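Local coordinates for protein putative esterase/lipase/thioesterase (Silicibacter sp., PDB 2PBL) that probably hydrolyses ester or thioester bonds, being a putative esterase, lipase or thioesterase of the alpha/beta-hydrolase fold, at residues T61-L65 with A123-G129; C104-I109 with K183-D187; W210-E215 with E239-V245. One frame throughout, in Å; residues are numbered along the deposited sequence.

From the N terminus, the chain enters strand 64-69 through 61-65, runs along strand 94-99 and through loop 104-109, then follows helix 109-126 to 123-129, where contact 1 closes. Contact 2, already open, closes only at 183-187, after strands 131-136 and 160-166, so contacts 1 and 2 cross. Contact 3 comes after both, returning from 210-215 through helix 217-230 and strand 233-237 to 239-245. Contact 1 packs the end of helix 109-126 against the start of strand 64-69; contact 2 joins the loop before helix 109-126 to the end of helix 181-184 and the following turn. Contact 3, about 30 Å from contact 1 between centres and across the chain's centre, brings together probable catalytic residues.

Contact 1. Residues T61-L65 with A123-G129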
# COMPACT_ATOMS: atom_id res chain seq x y z
N THR A 61 1.13 -9.16 -23.53
CA THR A 61 -0.18 -9.27 -22.89
C THR A 61 0.02 -9.44 -21.37
O THR A 61 0.78 -10.29 -20.93
CB THR A 61 -0.92 -10.48 -23.40
OG1 THR A 61 -1.19 -10.28 -24.79
CG2 THR A 61 -2.24 -10.67 -22.65
N PRO A 62 -0.57 -8.57 -20.58
CA PRO A 62 -0.35 -8.69 -19.14
C PRO A 62 -0.80 -10.03 -18.58
O PRO A 62 -1.85 -10.55 -18.98
CB PRO A 62 -1.17 -7.52 -18.57
CG PRO A 62 -1.31 -6.57 -19.69
CD PRO A 62 -1.39 -7.39 -20.91
N VAL A 63 -0.00 -10.60 -17.68
CA VAL A 63 -0.35 -11.84 -17.02
C VAL A 63 -1.35 -11.59 -15.88
O VAL A 63 -1.86 -12.55 -15.25
CB VAL A 63 0.88 -12.59 -16.39
CG1 VAL A 63 1.95 -12.86 -17.43
CG2 VAL A 63 1.46 -11.87 -15.21
N GLY A 64 -1.57 -10.32 -15.57
CA GLY A 64 -2.44 -9.94 -14.49
C GLY A 64 -2.16 -8.52 -14.06
O GLY A 64 -1.32 -7.82 -14.65
N LEU A 65 -2.84 -8.15 -12.97
CA LEU A 65 -2.77 -6.81 -12.42
C LEU A 65 -2.22 -6.74 -11.02
O LEU A 65 -2.67 -7.47 -10.13
CB LEU A 65 -4.18 -6.21 -12.36
CG LEU A 65 -4.35 -4.90 -11.60
CD1 LEU A 65 -3.60 -3.76 -12.32
CD2 LEU A 65 -5.80 -4.54 -11.44
N ALA A 123 -9.06 -0.10 -11.94
CA ALA A 123 -7.90 -0.75 -12.53
C ALA A 123 -8.25 -2.18 -13.01
O ALA A 123 -7.77 -2.61 -14.05
CB ALA A 123 -6.72 -0.76 -11.57
N ALA A 124 -9.10 -2.89 -12.25
CA ALA A 124 -9.53 -4.26 -12.56
C ALA A 124 -10.39 -4.35 -13.84
O ALA A 124 -10.54 -5.43 -14.39
CB ALA A 124 -10.27 -4.85 -11.41
N LYS A 125 -10.97 -3.22 -14.26
CA LYS A 125 -11.67 -3.15 -15.55
C LYS A 125 -10.69 -2.99 -16.71
O LYS A 125 -10.98 -3.34 -17.85
CB LYS A 125 -12.65 -1.99 -15.54
CG LYS A 125 -13.74 -2.23 -14.53
CD LYS A 125 -14.82 -1.19 -14.52
CE LYS A 125 -15.83 -1.55 -13.42
NZ LYS A 125 -16.72 -0.43 -13.13
N GLU A 126 -9.52 -2.44 -16.43
CA GLU A 126 -8.53 -2.18 -17.47
C GLU A 126 -7.70 -3.39 -17.82
O GLU A 126 -7.33 -3.61 -18.98
CB GLU A 126 -7.61 -1.04 -17.03
CG GLU A 126 -8.29 0.22 -16.82
CD GLU A 126 -8.82 0.78 -18.10
OE1 GLU A 126 -8.11 0.69 -19.11
OE2 GLU A 126 -9.93 1.29 -18.11
N ILE A 127 -7.41 -4.18 -16.80
CA ILE A 127 -6.58 -5.32 -16.91
C ILE A 127 -7.32 -6.60 -16.52
O ILE A 127 -7.94 -6.69 -15.44
CB ILE A 127 -5.33 -5.16 -16.01
CG1 ILE A 127 -4.59 -3.84 -16.29
CG2 ILE A 127 -4.38 -6.34 -16.17
CD1 ILE A 127 -3.96 -3.77 -17.66
N ASP A 128 -7.22 -7.59 -17.38
CA ASP A 128 -7.81 -8.86 -17.10
C ASP A 128 -6.79 -9.72 -16.32
O ASP A 128 -5.59 -9.46 -16.36
CB ASP A 128 -8.17 -9.56 -18.41
CG ASP A 128 -9.23 -8.84 -19.20
OD1 ASP A 128 -9.88 -7.92 -18.68
OD2 ASP A 128 -9.44 -9.22 -20.38
N GLY A 129 -7.30 -10.72 -15.61
CA GLY A 129 -6.45 -11.70 -14.99
C GLY A 129 -6.47 -11.63 -13.48
O GLY A 129 -7.23 -10.85 -12.93
O HOH W 1 -4.26 -9.57 -19.16
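Apolar side chains make up most of this contact. Leu65 points at the last turns of the helix, and its CD2 lies 3.9 Å from Ala123 CB and 3.8 Å from Ala124 N. The small alanines let the leucine come right up to the helix backbone, at 3.7 Å from Leu65 CD2 to Ala123 C. Ile127 comes in from the other segment: its CG2 sits 3.8 Å from Leu65 CB, 3.7 Å from Gly64 O and 4.2 Å from Pro62 CB.

Where the backbones come together, two glycines meet, Gly64 CA 4.4 Å from Gly129 CA. Both have backbone angles that a side chain would not tolerate, and a CB on Gly129 would also press on Gly64 CA. No direct hydrogen bond joins the two segments. Instead water 1 bridges them, donating to Pro62 O at 2.6 Å and to Asp128 O at 3.1 Å.

In the fold, this is part of a beta-alpha-beta crossover: helix 109-126 carries the chain from strand 94-99 to strand 131-136, passing over strand 64-69, which lies between them in the sheet. Leu65 pairs through its backbone with Pro130 and Val132, Gly64 pairs with Ala95 on strand 94-99, and Ile127 also rests on Ala95 and on Leu55 of strand 52-56.

Contact 2. Residues C104-I109 with K183-D187; sequences CPEVRI and KFKMD
In this alpha/beta-hydrolase fold, the loop leading from strand 94-99 into helix 109-126 packs against the C-terminal end of helix 181-184, which belongs to the excursion between strands 160-166 and 206-212. Build 104-109 as an irregular loop with a cis peptide between Cys104 and Pro105 (phi/psi -91/6), Val107 at -120/173, Arg108 at -101/160 as N-cap of helix 109-126, and helical values from Ile109. In 183-187 the helix ends after Phe184; Lys185 turns the chain with positive phi (58/43), Met186 (a selenomethionine) is extended, and Asp187 N-caps the next helix, its OD1 bonded to Ala190 N. The backbones come closest at Pro105 and Lys183, with 4.6 Å between their CA atoms; Pro105 CA makes a CA-H...O contact of 3.5 Å with Lys183 O.

Phe184 (chi1 m) is the apolar centre. Ile109, in the mt rotamer, sets CD1 over one face of its ring, a CH-pi contact 4.1 Å from the centroid, and Ile109 CD1 is also 4.0 Å from Met186 CE. Cys104 SG makes a sulfur-aromatic contact at the ring edge, 5.1 Å from the Phe184 centroid, and Trp74 meets the same ring edge-to-face.

Arg108 (chi1 m, chi2 t, chi3 p) reaches across so that NH1 donates to Lys185 O at 2.9 Å, while Arg108 NH2 donates to water 3 at 2.9 Å, which also accepts from Asp187 N at 3.0 Å. Water 4 bridges the backbones as well, accepting from Ile109 N at 2.8 Å and donating to Phe184 O at 2.7 Å.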
# COMPACT_ATOMS: atom_id res chain seq x y z
N CYS A 104 -6.05 12.95 4.81
CA CYS A 104 -6.55 13.50 6.02
C CYS A 104 -5.79 14.82 6.12
O CYS A 104 -4.61 14.87 5.71
CB CYS A 104 -6.26 12.61 7.20
SG CYS A 104 -6.99 10.95 7.13
N PRO A 105 -6.43 15.87 6.70
CA PRO A 105 -7.76 15.90 7.34
C PRO A 105 -8.94 16.24 6.44
O PRO A 105 -10.06 16.36 6.94
CB PRO A 105 -7.58 16.97 8.40
CG PRO A 105 -6.69 18.00 7.69
CD PRO A 105 -5.78 17.20 6.75
N GLU A 106 -8.71 16.38 5.14
CA GLU A 106 -9.80 16.68 4.22
C GLU A 106 -10.82 15.55 4.23
O GLU A 106 -12.04 15.78 4.21
CB GLU A 106 -9.29 16.90 2.79
CG GLU A 106 -8.50 18.22 2.54
CD GLU A 106 -7.10 18.29 3.17
OE1 GLU A 106 -6.26 17.42 2.84
OE2 GLU A 106 -6.83 19.25 3.95
N VAL A 107 -10.31 14.32 4.23
CA VAL A 107 -11.16 13.14 4.33
C VAL A 107 -10.80 12.32 5.58
O VAL A 107 -9.83 12.63 6.30
CB VAL A 107 -11.05 12.26 3.04
CG1 VAL A 107 -11.48 13.07 1.85
CG2 VAL A 107 -9.65 11.68 2.84
N ARG A 108 -11.60 11.30 5.85
CA ARG A 108 -11.32 10.42 6.95
C ARG A 108 -10.69 9.17 6.33
O ARG A 108 -10.82 8.91 5.12
CB ARG A 108 -12.57 10.02 7.70
CG ARG A 108 -13.28 11.16 8.43
CD ARG A 108 -14.59 10.67 9.05
NE ARG A 108 -14.31 9.64 10.05
CZ ARG A 108 -13.96 9.89 11.30
NH1 ARG A 108 -13.85 11.15 11.74
NH2 ARG A 108 -13.71 8.87 12.11
N ILE A 109 -9.98 8.42 7.17
CA ILE A 109 -9.37 7.18 6.74
C ILE A 109 -10.42 6.24 6.13
O ILE A 109 -10.16 5.56 5.12
CB ILE A 109 -8.62 6.49 7.90
CG1 ILE A 109 -7.36 7.28 8.26
CG2 ILE A 109 -8.29 5.02 7.55
CD1 ILE A 109 -6.69 6.78 9.52
N LYS A 183 -5.44 15.01 12.77
CA LYS A 183 -5.84 14.93 11.36
C LYS A 183 -6.81 13.78 11.07
O LYS A 183 -7.75 13.95 10.29
CB LYS A 183 -4.62 14.84 10.45
CG LYS A 183 -3.73 16.03 10.62
CD LYS A 183 -2.60 16.03 9.65
CE LYS A 183 -1.76 17.29 9.84
NZ LYS A 183 -0.61 17.26 8.90
N PHE A 184 -6.62 12.62 11.67
CA PHE A 184 -7.51 11.47 11.39
C PHE A 184 -8.90 11.70 11.99
O PHE A 184 -9.92 11.34 11.39
CB PHE A 184 -6.94 10.17 11.94
CG PHE A 184 -5.51 9.92 11.55
CD1 PHE A 184 -5.06 10.21 10.29
CD2 PHE A 184 -4.65 9.32 12.45
CE1 PHE A 184 -3.76 9.94 9.94
CE2 PHE A 184 -3.35 9.05 12.13
CZ PHE A 184 -2.90 9.38 10.87
N LYS A 185 -8.92 12.29 13.17
CA LYS A 185 -10.13 12.62 13.93
C LYS A 185 -10.99 11.41 14.22
O LYS A 185 -12.22 11.45 14.09
CB LYS A 185 -10.94 13.73 13.23
CG LYS A 185 -10.15 15.05 13.04
CD LYS A 185 -10.93 16.06 12.20
CE LYS A 185 -10.02 17.22 11.70
NZ LYS A 185 -9.54 18.12 12.81
N MSE A 186 -10.33 10.31 14.62
CA MSE A 186 -11.01 9.07 14.95
C MSE A 186 -11.28 8.94 16.43
O MSE A 186 -10.49 9.43 17.25
CB MSE A 186 -10.14 7.89 14.57
CG MSE A 186 -9.96 7.72 13.08
SE MSE A 186 -8.96 6.06 12.77
CE MSE A 186 -7.13 6.52 13.44
N ASP A 187 -12.41 8.32 16.76
CA ASP A 187 -12.70 7.89 18.12
C ASP A 187 -12.42 6.40 18.17
O ASP A 187 -12.10 5.80 17.14
CB ASP A 187 -14.14 8.22 18.61
CG ASP A 187 -15.25 7.57 17.80
OD1 ASP A 187 -15.08 6.50 17.17
OD2 ASP A 187 -16.36 8.14 17.83
O HOH W 2 -10.24 13.07 8.94
O HOH W 3 -14.53 9.06 14.84
O HOH W 4 -10.00 9.01 9.94

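Contact 3. Residues W210-E215 with E239-V245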
# COMPACT_ATOMS: atom_id res chain seq x y z
N TRP A 210 4.95 -8.30 5.34
CA TRP A 210 6.36 -8.09 5.06
C TRP A 210 6.79 -6.86 5.85
O TRP A 210 6.26 -5.79 5.67
CB TRP A 210 6.51 -7.89 3.55
CG TRP A 210 7.89 -7.88 3.06
CD1 TRP A 210 8.82 -6.90 3.26
CD2 TRP A 210 8.54 -8.92 2.35
NE1 TRP A 210 10.00 -7.26 2.68
CE2 TRP A 210 9.86 -8.51 2.13
CE3 TRP A 210 8.13 -10.17 1.86
CZ2 TRP A 210 10.79 -9.29 1.41
CZ3 TRP A 210 9.05 -10.95 1.17
CH2 TRP A 210 10.36 -10.49 0.93
N VAL A 211 7.79 -7.01 6.70
CA VAL A 211 8.22 -5.87 7.51
C VAL A 211 9.73 -5.84 7.65
O VAL A 211 10.36 -6.87 7.65
CB VAL A 211 7.52 -5.93 8.89
CG1 VAL A 211 7.96 -7.14 9.71
CG2 VAL A 211 7.73 -4.65 9.66
N GLY A 212 10.30 -4.65 7.77
CA GLY A 212 11.75 -4.55 7.89
C GLY A 212 12.26 -4.87 9.28
O GLY A 212 11.71 -4.41 10.28
N GLY A 213 13.32 -5.67 9.33
CA GLY A 213 13.94 -6.10 10.58
C GLY A 213 14.45 -4.99 11.50
O GLY A 213 14.42 -5.12 12.73
N ALA A 214 14.88 -3.90 10.90
CA ALA A 214 15.40 -2.75 11.62
C ALA A 214 14.34 -1.69 11.83
O ALA A 214 14.69 -0.56 12.09
CB ALA A 214 16.60 -2.14 10.84
N GLU A 215 13.05 -2.02 11.70
CA GLU A 215 12.01 -1.02 11.83
C GLU A 215 11.70 -0.71 13.25
O GLU A 215 12.14 -1.43 14.16
CB GLU A 215 10.73 -1.43 11.10
CG GLU A 215 10.85 -1.23 9.59
CD GLU A 215 9.50 -1.21 8.88
OE1 GLU A 215 8.62 -0.44 9.33
OE2 GLU A 215 9.33 -1.96 7.87
N GLU A 239 17.58 -6.37 8.16
CA GLU A 239 18.09 -5.01 8.38
C GLU A 239 17.42 -3.88 7.62
O GLU A 239 17.92 -2.78 7.59
CB GLU A 239 19.61 -4.96 8.17
CG GLU A 239 20.37 -5.80 9.14
CD GLU A 239 20.21 -5.40 10.61
OE1 GLU A 239 19.68 -4.32 10.90
OE2 GLU A 239 20.67 -6.17 11.48
N LYS A 240 16.23 -4.13 7.08
CA LYS A 240 15.48 -3.08 6.39
C LYS A 240 14.76 -2.14 7.34
O LYS A 240 14.32 -2.57 8.44
CB LYS A 240 14.49 -3.68 5.41
CG LYS A 240 15.11 -4.46 4.26
CD LYS A 240 16.01 -3.65 3.35
CE LYS A 240 16.62 -4.53 2.27
NZ LYS A 240 17.63 -3.76 1.50
N HIS A 241 14.69 -0.85 6.94
CA HIS A 241 13.97 0.15 7.72
C HIS A 241 12.71 0.53 6.94
O HIS A 241 12.45 -0.04 5.90
CB HIS A 241 14.82 1.37 8.13
CG HIS A 241 15.51 2.04 6.99
ND1 HIS A 241 14.84 2.72 6.00
CD2 HIS A 241 16.82 2.17 6.72
CE1 HIS A 241 15.70 3.18 5.13
NE2 HIS A 241 16.92 2.87 5.54
N HIS A 242 11.92 1.44 7.47
CA HIS A 242 10.61 1.77 6.86
C HIS A 242 10.68 2.33 5.47
O HIS A 242 9.71 2.22 4.71
CB HIS A 242 9.85 2.74 7.81
CG HIS A 242 8.37 2.77 7.61
ND1 HIS A 242 7.56 1.68 7.87
CD2 HIS A 242 7.54 3.77 7.22
CE1 HIS A 242 6.31 2.00 7.62
NE2 HIS A 242 6.26 3.27 7.25
N PHE A 243 11.79 2.96 5.12
CA PHE A 243 11.91 3.61 3.84
C PHE A 243 12.59 2.80 2.76
O PHE A 243 12.29 3.03 1.62
CB PHE A 243 12.58 4.98 3.96
CG PHE A 243 11.81 5.96 4.78
CD1 PHE A 243 10.48 5.78 5.11
CD2 PHE A 243 12.41 7.16 5.12
CE1 PHE A 243 9.82 6.73 5.87
CE2 PHE A 243 11.74 8.11 5.86
CZ PHE A 243 10.45 7.90 6.22
N ASN A 244 13.50 1.88 3.09
CA ASN A 244 14.11 1.06 2.03
C ASN A 244 13.53 -0.36 1.89
O ASN A 244 13.94 -1.12 0.98
CB ASN A 244 15.65 1.01 2.11
CG ASN A 244 16.16 0.33 3.31
OD1 ASN A 244 15.40 -0.07 4.20
ND2 ASN A 244 17.50 0.19 3.36
N VAL A 245 12.59 -0.71 2.77
CA VAL A 245 11.88 -2.01 2.75
C VAL A 245 11.17 -2.23 1.41
O VAL A 245 11.13 -3.35 0.92
CB VAL A 245 10.88 -2.15 3.94
CG1 VAL A 245 9.71 -1.20 3.85
CG2 VAL A 245 10.37 -3.58 4.05
O HOH W 5 12.40 -5.52 2.10
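Glu215 makes the main side-chain link here. With chi1 m, chi2 t and chi3 near 51°, its carboxylate turns back towards the start of the type I turn Gly212-Glu215: Gly212 N donates to Glu215 OE2 at 2.9 Å, OE2 also bonds Ser167 OG, and Glu215 OE1 faces the imidazole of His242. In that histidine chi1 t and chi2 near 66° bring ND1 to Glu215 OE1, to which it donates at 2.8 Å, near the ring plane, and its NE2 is left to hydrogen-bond Ser137 OG.

His241 does something quite different. In the p rotamer its ring leads away from 210-215, and Phe243 N donates to His241 ND1 at 3.2 Å; Asn244, also p, brings OD1 to His241 N at 2.9 Å. Both bonds stay within 239-245. Val245, p as well, sends CG2 to the edge of the Trp210 ring, 3.7 Å from CD1. Trp210, with chi1 t, directs NE1 at water 5 (3.0 Å), which donates to Val245 O at 2.8 Å.

The backbones meet at Lys240 O, to which Ala214 N donates at 2.9 Å. Gly212 lies so close that a CB there would clash with this carbonyl.

Glutamate after strand 206-212 and histidine after strand 233-237 are where an alpha/beta hydrolase keeps its acid and base. Ser137 sits in a GxSxG pattern, and an unidentified ligand lies about 3 Å from the His242 side chain. With the ND1 proton engaged in the hydrogen bond to Glu215, NE2 is the nitrogen facing Ser137, consistent with a Ser-His-Glu charge relay in which His242 would act as base.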